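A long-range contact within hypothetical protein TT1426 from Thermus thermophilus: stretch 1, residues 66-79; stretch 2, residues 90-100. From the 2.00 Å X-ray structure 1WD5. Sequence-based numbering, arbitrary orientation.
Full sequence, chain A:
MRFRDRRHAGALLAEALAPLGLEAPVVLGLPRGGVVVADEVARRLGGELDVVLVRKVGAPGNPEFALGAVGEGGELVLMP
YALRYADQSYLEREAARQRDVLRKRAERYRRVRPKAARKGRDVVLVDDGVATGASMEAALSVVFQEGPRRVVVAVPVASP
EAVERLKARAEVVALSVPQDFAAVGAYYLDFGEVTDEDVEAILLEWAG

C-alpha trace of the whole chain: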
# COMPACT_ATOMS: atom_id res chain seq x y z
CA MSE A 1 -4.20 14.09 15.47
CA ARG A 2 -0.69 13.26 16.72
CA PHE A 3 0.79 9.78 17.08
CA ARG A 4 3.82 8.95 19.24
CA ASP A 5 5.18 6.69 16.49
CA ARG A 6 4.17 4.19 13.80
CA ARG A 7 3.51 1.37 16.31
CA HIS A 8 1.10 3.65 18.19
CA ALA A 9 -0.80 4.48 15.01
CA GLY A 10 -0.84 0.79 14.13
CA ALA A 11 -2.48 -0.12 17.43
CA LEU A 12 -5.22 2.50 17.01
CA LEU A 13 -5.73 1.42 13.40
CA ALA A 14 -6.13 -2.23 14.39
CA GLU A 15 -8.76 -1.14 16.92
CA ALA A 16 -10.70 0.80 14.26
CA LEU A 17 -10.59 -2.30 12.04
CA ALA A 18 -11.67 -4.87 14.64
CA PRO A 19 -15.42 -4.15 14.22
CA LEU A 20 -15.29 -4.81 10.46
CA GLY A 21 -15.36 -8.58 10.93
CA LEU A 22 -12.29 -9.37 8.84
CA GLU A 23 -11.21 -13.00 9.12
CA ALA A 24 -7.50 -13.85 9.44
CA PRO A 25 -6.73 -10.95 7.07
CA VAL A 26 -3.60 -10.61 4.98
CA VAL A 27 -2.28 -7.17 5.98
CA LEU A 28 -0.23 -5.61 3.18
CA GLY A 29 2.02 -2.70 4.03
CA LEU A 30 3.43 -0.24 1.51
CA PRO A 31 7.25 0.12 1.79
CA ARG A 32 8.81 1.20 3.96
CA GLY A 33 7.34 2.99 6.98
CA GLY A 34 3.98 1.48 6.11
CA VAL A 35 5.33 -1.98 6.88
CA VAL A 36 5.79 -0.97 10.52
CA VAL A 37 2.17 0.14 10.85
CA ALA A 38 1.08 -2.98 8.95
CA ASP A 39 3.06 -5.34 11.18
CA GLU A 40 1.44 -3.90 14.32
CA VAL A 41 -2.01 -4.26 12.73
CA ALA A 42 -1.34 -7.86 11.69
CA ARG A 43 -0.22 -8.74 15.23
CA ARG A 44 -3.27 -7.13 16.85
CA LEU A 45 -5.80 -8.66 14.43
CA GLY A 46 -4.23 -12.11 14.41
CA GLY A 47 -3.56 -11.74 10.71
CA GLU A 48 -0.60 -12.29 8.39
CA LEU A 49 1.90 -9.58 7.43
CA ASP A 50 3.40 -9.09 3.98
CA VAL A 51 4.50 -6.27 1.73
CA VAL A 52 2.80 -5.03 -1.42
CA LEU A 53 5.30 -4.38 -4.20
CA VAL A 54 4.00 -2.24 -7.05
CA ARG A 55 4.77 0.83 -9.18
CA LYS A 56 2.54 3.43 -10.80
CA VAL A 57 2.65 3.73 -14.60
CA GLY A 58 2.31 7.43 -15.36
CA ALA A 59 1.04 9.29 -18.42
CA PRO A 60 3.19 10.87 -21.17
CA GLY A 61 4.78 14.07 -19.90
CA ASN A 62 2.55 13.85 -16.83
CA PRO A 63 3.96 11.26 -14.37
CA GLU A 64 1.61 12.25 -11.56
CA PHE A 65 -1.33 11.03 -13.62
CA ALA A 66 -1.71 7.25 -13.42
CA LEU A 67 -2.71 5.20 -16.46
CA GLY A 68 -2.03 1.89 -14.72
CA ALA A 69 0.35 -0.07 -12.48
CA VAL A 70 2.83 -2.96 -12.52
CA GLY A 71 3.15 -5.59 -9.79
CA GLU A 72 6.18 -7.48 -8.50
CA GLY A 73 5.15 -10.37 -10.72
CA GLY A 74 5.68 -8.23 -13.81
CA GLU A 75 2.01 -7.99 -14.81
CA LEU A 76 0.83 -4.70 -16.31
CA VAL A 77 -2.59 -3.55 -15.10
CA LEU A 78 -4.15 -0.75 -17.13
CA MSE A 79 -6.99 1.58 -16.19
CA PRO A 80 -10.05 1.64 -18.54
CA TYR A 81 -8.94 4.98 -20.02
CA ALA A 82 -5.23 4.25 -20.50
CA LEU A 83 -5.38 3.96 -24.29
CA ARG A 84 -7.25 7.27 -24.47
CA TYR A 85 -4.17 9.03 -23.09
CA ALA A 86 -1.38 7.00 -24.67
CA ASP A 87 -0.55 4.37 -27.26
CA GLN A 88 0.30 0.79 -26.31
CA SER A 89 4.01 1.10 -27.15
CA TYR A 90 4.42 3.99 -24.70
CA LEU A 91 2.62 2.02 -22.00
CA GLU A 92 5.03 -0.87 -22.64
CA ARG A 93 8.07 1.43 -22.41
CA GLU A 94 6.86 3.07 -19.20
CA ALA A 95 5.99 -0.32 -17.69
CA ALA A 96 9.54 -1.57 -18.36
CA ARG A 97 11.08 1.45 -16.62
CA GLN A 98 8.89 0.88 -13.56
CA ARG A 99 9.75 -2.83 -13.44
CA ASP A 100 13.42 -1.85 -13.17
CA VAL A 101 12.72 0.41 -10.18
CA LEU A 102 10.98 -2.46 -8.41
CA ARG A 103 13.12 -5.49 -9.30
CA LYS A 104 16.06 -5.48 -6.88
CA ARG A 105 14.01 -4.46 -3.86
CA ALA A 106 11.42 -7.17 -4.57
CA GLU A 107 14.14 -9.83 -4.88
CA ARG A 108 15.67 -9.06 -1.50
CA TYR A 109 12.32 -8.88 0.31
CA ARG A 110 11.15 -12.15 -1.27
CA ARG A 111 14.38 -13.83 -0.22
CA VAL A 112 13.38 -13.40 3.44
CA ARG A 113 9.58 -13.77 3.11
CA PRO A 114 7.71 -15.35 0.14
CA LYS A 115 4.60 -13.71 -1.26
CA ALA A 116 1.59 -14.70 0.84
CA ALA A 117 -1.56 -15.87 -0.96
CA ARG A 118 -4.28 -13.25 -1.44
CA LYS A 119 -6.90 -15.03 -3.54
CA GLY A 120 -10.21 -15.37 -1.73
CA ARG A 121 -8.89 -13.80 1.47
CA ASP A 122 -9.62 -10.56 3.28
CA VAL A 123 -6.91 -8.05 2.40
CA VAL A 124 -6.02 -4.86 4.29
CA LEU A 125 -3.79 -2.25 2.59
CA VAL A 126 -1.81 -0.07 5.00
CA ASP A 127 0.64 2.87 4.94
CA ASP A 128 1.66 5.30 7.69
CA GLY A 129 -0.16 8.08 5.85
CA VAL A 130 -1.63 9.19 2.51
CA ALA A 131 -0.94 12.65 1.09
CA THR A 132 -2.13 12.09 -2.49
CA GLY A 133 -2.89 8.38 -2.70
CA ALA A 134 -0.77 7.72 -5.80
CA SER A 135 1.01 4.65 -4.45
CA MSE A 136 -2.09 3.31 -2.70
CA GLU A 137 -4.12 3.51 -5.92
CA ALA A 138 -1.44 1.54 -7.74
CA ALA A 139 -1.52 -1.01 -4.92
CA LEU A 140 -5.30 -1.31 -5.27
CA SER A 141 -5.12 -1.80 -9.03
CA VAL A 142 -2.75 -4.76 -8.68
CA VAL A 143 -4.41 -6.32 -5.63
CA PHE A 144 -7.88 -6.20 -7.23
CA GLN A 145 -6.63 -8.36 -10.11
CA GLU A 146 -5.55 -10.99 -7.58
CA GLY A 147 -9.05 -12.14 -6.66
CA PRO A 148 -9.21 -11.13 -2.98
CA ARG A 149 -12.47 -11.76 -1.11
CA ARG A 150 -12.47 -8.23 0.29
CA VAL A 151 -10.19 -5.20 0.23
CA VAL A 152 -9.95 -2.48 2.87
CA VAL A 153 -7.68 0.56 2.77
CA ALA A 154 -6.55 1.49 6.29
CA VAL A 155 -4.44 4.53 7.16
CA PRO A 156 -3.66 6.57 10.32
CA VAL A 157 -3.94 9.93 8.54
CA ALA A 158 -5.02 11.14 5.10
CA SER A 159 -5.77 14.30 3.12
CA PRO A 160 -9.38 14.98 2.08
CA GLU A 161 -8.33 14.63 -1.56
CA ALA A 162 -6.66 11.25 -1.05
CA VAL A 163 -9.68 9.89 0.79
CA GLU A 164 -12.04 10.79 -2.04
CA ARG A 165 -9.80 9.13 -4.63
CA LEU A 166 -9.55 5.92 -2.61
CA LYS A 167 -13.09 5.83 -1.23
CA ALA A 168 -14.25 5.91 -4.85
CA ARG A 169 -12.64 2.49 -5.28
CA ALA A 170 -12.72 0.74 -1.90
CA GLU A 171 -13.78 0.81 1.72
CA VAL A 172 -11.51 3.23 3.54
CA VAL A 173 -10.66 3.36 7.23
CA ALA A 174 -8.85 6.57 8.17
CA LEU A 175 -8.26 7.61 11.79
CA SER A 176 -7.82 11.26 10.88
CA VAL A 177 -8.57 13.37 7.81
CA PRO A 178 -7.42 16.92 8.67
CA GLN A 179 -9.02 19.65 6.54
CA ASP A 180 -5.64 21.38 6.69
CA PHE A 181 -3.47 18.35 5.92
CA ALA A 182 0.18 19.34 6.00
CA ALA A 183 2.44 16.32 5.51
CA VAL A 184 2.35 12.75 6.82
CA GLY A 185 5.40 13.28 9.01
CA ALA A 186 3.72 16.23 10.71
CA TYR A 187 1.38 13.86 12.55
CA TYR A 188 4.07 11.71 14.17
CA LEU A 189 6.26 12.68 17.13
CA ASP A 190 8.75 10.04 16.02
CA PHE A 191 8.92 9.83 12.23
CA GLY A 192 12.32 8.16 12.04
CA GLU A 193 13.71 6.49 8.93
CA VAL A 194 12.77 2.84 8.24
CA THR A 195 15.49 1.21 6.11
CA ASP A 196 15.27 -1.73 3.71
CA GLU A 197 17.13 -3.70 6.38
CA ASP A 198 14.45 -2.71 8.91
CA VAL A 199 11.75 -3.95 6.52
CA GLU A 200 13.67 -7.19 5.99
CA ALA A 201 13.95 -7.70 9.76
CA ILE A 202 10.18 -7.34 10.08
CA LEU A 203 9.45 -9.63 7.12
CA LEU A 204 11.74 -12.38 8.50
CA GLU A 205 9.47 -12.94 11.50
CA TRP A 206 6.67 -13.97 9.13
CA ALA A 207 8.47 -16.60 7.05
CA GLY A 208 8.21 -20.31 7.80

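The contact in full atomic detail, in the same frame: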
# COMPACT_ATOMS: atom_id res chain seq x y z
N ALA A 66 -1.79 8.69 -13.22
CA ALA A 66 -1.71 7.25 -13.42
C ALA A 66 -2.58 6.69 -14.54
O ALA A 66 -3.76 7.00 -14.64
CB ALA A 66 -2.05 6.54 -12.10
N LEU A 67 -1.98 5.85 -15.38
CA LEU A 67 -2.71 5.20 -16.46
C LEU A 67 -2.77 3.70 -16.15
O LEU A 67 -3.47 2.94 -16.83
CB LEU A 67 -2.01 5.41 -17.82
CG LEU A 67 -1.94 6.85 -18.35
CD1 LEU A 67 -1.33 6.85 -19.75
CD2 LEU A 67 -3.33 7.46 -18.37
N GLY A 68 -2.04 3.29 -15.12
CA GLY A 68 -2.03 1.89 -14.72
C GLY A 68 -1.00 1.60 -13.64
O GLY A 68 -0.54 2.51 -12.96
N ALA A 69 -0.63 0.33 -13.49
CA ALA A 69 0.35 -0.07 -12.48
C ALA A 69 0.97 -1.42 -12.84
O ALA A 69 0.39 -2.18 -13.61
CB ALA A 69 -0.32 -0.16 -11.11
N VAL A 70 2.16 -1.69 -12.30
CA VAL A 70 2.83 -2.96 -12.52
C VAL A 70 3.10 -3.59 -11.15
O VAL A 70 3.47 -2.89 -10.21
CB VAL A 70 4.19 -2.81 -13.27
CG1 VAL A 70 3.97 -2.16 -14.64
CG2 VAL A 70 5.15 -1.98 -12.44
N GLY A 71 2.91 -4.90 -11.05
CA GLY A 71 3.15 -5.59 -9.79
C GLY A 71 4.51 -6.27 -9.79
O GLY A 71 5.19 -6.32 -10.81
N GLU A 72 4.89 -6.80 -8.63
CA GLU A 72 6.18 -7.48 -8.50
C GLU A 72 6.29 -8.67 -9.44
O GLU A 72 7.39 -9.07 -9.83
CB GLU A 72 6.37 -7.95 -7.05
CG GLU A 72 5.35 -8.97 -6.58
CD GLU A 72 5.58 -9.41 -5.14
OE1 GLU A 72 4.83 -8.96 -4.24
OE2 GLU A 72 6.52 -10.20 -4.91
N GLY A 73 5.15 -9.23 -9.83
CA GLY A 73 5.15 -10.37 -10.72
C GLY A 73 5.38 -9.99 -12.18
O GLY A 73 5.49 -10.85 -13.04
N GLY A 74 5.45 -8.69 -12.45
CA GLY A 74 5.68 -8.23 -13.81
C GLY A 74 4.43 -7.86 -14.59
O GLY A 74 4.52 -7.20 -15.62
N GLU A 75 3.26 -8.28 -14.11
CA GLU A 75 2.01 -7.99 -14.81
C GLU A 75 1.72 -6.49 -14.92
O GLU A 75 1.98 -5.73 -13.99
CB GLU A 75 0.83 -8.66 -14.12
CG GLU A 75 0.45 -8.03 -12.78
CD GLU A 75 1.24 -8.59 -11.62
OE1 GLU A 75 2.38 -9.06 -11.83
OE2 GLU A 75 0.72 -8.54 -10.49
N LEU A 76 1.19 -6.09 -16.07
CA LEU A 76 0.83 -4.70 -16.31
C LEU A 76 -0.69 -4.59 -16.20
O LEU A 76 -1.41 -5.28 -16.92
CB LEU A 76 1.27 -4.26 -17.71
CG LEU A 76 0.79 -2.89 -18.20
CD1 LEU A 76 1.28 -1.79 -17.27
CD2 LEU A 76 1.31 -2.66 -19.62
N VAL A 77 -1.16 -3.74 -15.30
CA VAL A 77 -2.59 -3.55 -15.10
C VAL A 77 -2.95 -2.13 -15.53
O VAL A 77 -2.51 -1.15 -14.92
CB VAL A 77 -2.98 -3.75 -13.62
CG1 VAL A 77 -4.48 -3.50 -13.43
CG2 VAL A 77 -2.62 -5.16 -13.19
N LEU A 78 -3.75 -2.04 -16.58
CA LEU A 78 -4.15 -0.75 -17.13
C LEU A 78 -5.53 -0.30 -16.68
O LEU A 78 -6.42 -1.12 -16.47
CB LEU A 78 -4.12 -0.81 -18.65
CG LEU A 78 -2.78 -1.17 -19.30
CD1 LEU A 78 -2.96 -1.34 -20.80
CD2 LEU A 78 -1.77 -0.08 -18.99
N MSE A 79 -5.70 1.02 -16.55
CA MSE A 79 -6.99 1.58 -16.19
C MSE A 79 -7.82 1.60 -17.48
O MSE A 79 -7.26 1.58 -18.58
CB MSE A 79 -6.82 3.00 -15.63
CG MSE A 79 -6.15 3.04 -14.26
SE MSE A 79 -7.18 2.34 -12.93
CE MSE A 79 -6.78 0.58 -13.05
N TYR A 90 3.96 3.13 -25.79
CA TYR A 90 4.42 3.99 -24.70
C TYR A 90 4.19 3.26 -23.38
O TYR A 90 5.09 3.16 -22.54
CB TYR A 90 3.66 5.31 -24.64
CG TYR A 90 3.86 6.04 -23.33
CD1 TYR A 90 4.98 6.85 -23.12
CD2 TYR A 90 2.97 5.86 -22.27
CE1 TYR A 90 5.22 7.44 -21.87
CE2 TYR A 90 3.20 6.44 -21.03
CZ TYR A 90 4.31 7.23 -20.83
OH TYR A 90 4.52 7.79 -19.60
N LEU A 91 2.98 2.74 -23.21
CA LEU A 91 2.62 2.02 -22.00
C LEU A 91 3.62 0.89 -21.73
O LEU A 91 3.97 0.64 -20.58
CB LEU A 91 1.20 1.45 -22.14
CG LEU A 91 0.07 2.48 -22.19
CD1 LEU A 91 -1.25 1.76 -22.42
CD2 LEU A 91 0.01 3.29 -20.90
N GLU A 92 4.07 0.22 -22.79
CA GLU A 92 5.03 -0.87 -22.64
C GLU A 92 6.40 -0.33 -22.22
O GLU A 92 7.11 -0.97 -21.44
CB GLU A 92 5.16 -1.66 -23.94
CG GLU A 92 3.93 -2.46 -24.35
CD GLU A 92 3.48 -3.44 -23.28
OE1 GLU A 92 4.34 -4.01 -22.58
OE2 GLU A 92 2.25 -3.66 -23.15
N ARG A 93 6.78 0.83 -22.75
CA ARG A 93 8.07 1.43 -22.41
C ARG A 93 8.06 1.89 -20.96
O ARG A 93 8.99 1.63 -20.20
CB ARG A 93 8.39 2.63 -23.32
CG ARG A 93 8.66 2.28 -24.79
CD ARG A 93 9.37 3.43 -25.51
NE ARG A 93 8.57 4.65 -25.57
CZ ARG A 93 7.62 4.88 -26.47
NH1 ARG A 93 7.35 3.98 -27.40
NH2 ARG A 93 6.92 6.01 -26.43
N GLU A 94 6.99 2.58 -20.57
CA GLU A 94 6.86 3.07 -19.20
C GLU A 94 6.83 1.90 -18.22
O GLU A 94 7.47 1.94 -17.17
CB GLU A 94 5.60 3.92 -19.05
CG GLU A 94 5.23 4.28 -17.60
CD GLU A 94 6.09 5.37 -16.99
OE1 GLU A 94 7.11 5.76 -17.61
OE2 GLU A 94 5.74 5.84 -15.88
N ALA A 95 6.09 0.85 -18.56
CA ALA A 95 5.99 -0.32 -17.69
C ALA A 95 7.37 -0.93 -17.44
O ALA A 95 7.69 -1.31 -16.32
CB ALA A 95 5.08 -1.37 -18.31
N ALA A 96 8.19 -1.01 -18.49
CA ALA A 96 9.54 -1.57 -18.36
C ALA A 96 10.41 -0.74 -17.42
O ALA A 96 11.17 -1.29 -16.62
CB ALA A 96 10.20 -1.66 -19.74
N ARG A 97 10.30 0.58 -17.50
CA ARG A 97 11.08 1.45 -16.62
C ARG A 97 10.67 1.26 -15.16
O ARG A 97 11.52 1.27 -14.27
CB ARG A 97 10.91 2.92 -17.01
CG ARG A 97 11.58 3.29 -18.33
CD ARG A 97 11.69 4.81 -18.50
NE ARG A 97 10.39 5.45 -18.65
CZ ARG A 97 9.73 5.54 -19.80
NH1 ARG A 97 10.25 5.04 -20.91
NH2 ARG A 97 8.54 6.14 -19.83
N GLN A 98 9.37 1.08 -14.92
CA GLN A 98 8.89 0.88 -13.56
C GLN A 98 9.28 -0.49 -13.02
O GLN A 98 9.51 -0.65 -11.82
CB GLN A 98 7.37 1.06 -13.48
CG GLN A 98 6.87 2.45 -13.88
CD GLN A 98 7.54 3.57 -13.09
OE1 GLN A 98 7.88 3.42 -11.92
NE2 GLN A 98 7.70 4.72 -13.73
N ARG A 99 9.35 -1.50 -13.89
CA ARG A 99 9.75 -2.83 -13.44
C ARG A 99 11.18 -2.77 -12.92
O ARG A 99 11.51 -3.42 -11.92
CB ARG A 99 9.67 -3.85 -14.57
CG ARG A 99 8.26 -4.14 -15.08
CD ARG A 99 8.24 -5.41 -15.93
NE ARG A 99 6.90 -5.70 -16.42
CZ ARG A 99 6.41 -5.25 -17.57
NH1 ARG A 99 7.15 -4.50 -18.37
NH2 ARG A 99 5.16 -5.55 -17.92
N ASP A 100 12.03 -1.99 -13.58
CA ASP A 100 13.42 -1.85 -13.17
C ASP A 100 13.55 -1.24 -11.78
O ASP A 100 14.42 -1.64 -11.00
CB ASP A 100 14.21 -0.98 -14.15
CG ASP A 100 14.27 -1.57 -15.54
OD1 ASP A 100 14.38 -2.81 -15.66
OD2 ASP A 100 14.24 -0.79 -16.51

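The strongest polar link between the two stretches is made by Arg-99. Its guanidinium donates two hydrogen bonds to one backbone carbonyl. Arg-99 NE lies 2.9 Å from Gly-74 O, and Arg-99 NH2 also lies 2.9 Å from Gly-74 O. The N-H...O angles are 148° and 146°, so the two bonds are nearly equal. The oxygen sits at the edge of the guanidinium, near its plane, where both N-H groups can point at it. The CA-to-CB bond of Arg-99 points sideways, but the extended side chain brings its end to the hairpin.

Gly-74 closes a type I turn that begins at Gly-71. The turn is held by a backbone hydrogen bond of 2.9 Å from Gly-74 N to Gly-71 O. The phi of Gly-74 is +96°, and a CB here would be jammed against the carbonyl oxygen of the preceding residue. These backbone angles call for glycine. The turn joins strand 68-71 to strand 76-78. The two strands pair through Ala-69 and Val-77, with Ala-69 N to Val-77 O and Val-77 N to Ala-69 O both at 2.8 Å.

The rest of the contact is mainly apolar. Val-70 and Leu-76 both point toward the helix and share Ala-95. Val-70 CG1 is 3.9 Å from Ala-95 CB, and Leu-76 CD1 is 4.0 Å from the same Ala-95 CB. Ala-95 lies where the backbones are close: Val-70 CA and Ala-95 CA are 6.6 Å apart.

Val-70 also reaches Gln-98, with Val-70 CG2 3.9 Å from Gln-98 CB. The end of Gln-98 then leads away, and Gln-98 NE2 donates a 3.1 Å hydrogen bond to Glu-94 OE2 within the helix. Leu-76 touches polar side chains as well. Leu-76 CB is 4.1 Å from Arg-99 NH2, and Leu-76 CD2 is 3.8 Å from Glu-92 OE2. These are packing contacts.

Leu-91 extends the apolar patch toward the start of the helical stretch. It packs against two leucines of stretch 1. Leu-91 CD2 is 4.0 Å from Leu-67 CD1, and Leu-91 CD1 is 3.9 Å from Leu-78 CD1. Leu-91 CD2 also lies 4.3 Å from Leu-78 CD2.

Leu-91, Ala-95 and Gln-98 all direct CA-to-CB toward the strands, and their spacing of four and three residues keeps them on one side of the helix. Strand 68-71 and the helix run at 42° to each other, with a closest axial approach of 8.7 Å. The contact buries 444 Å², both sides summed.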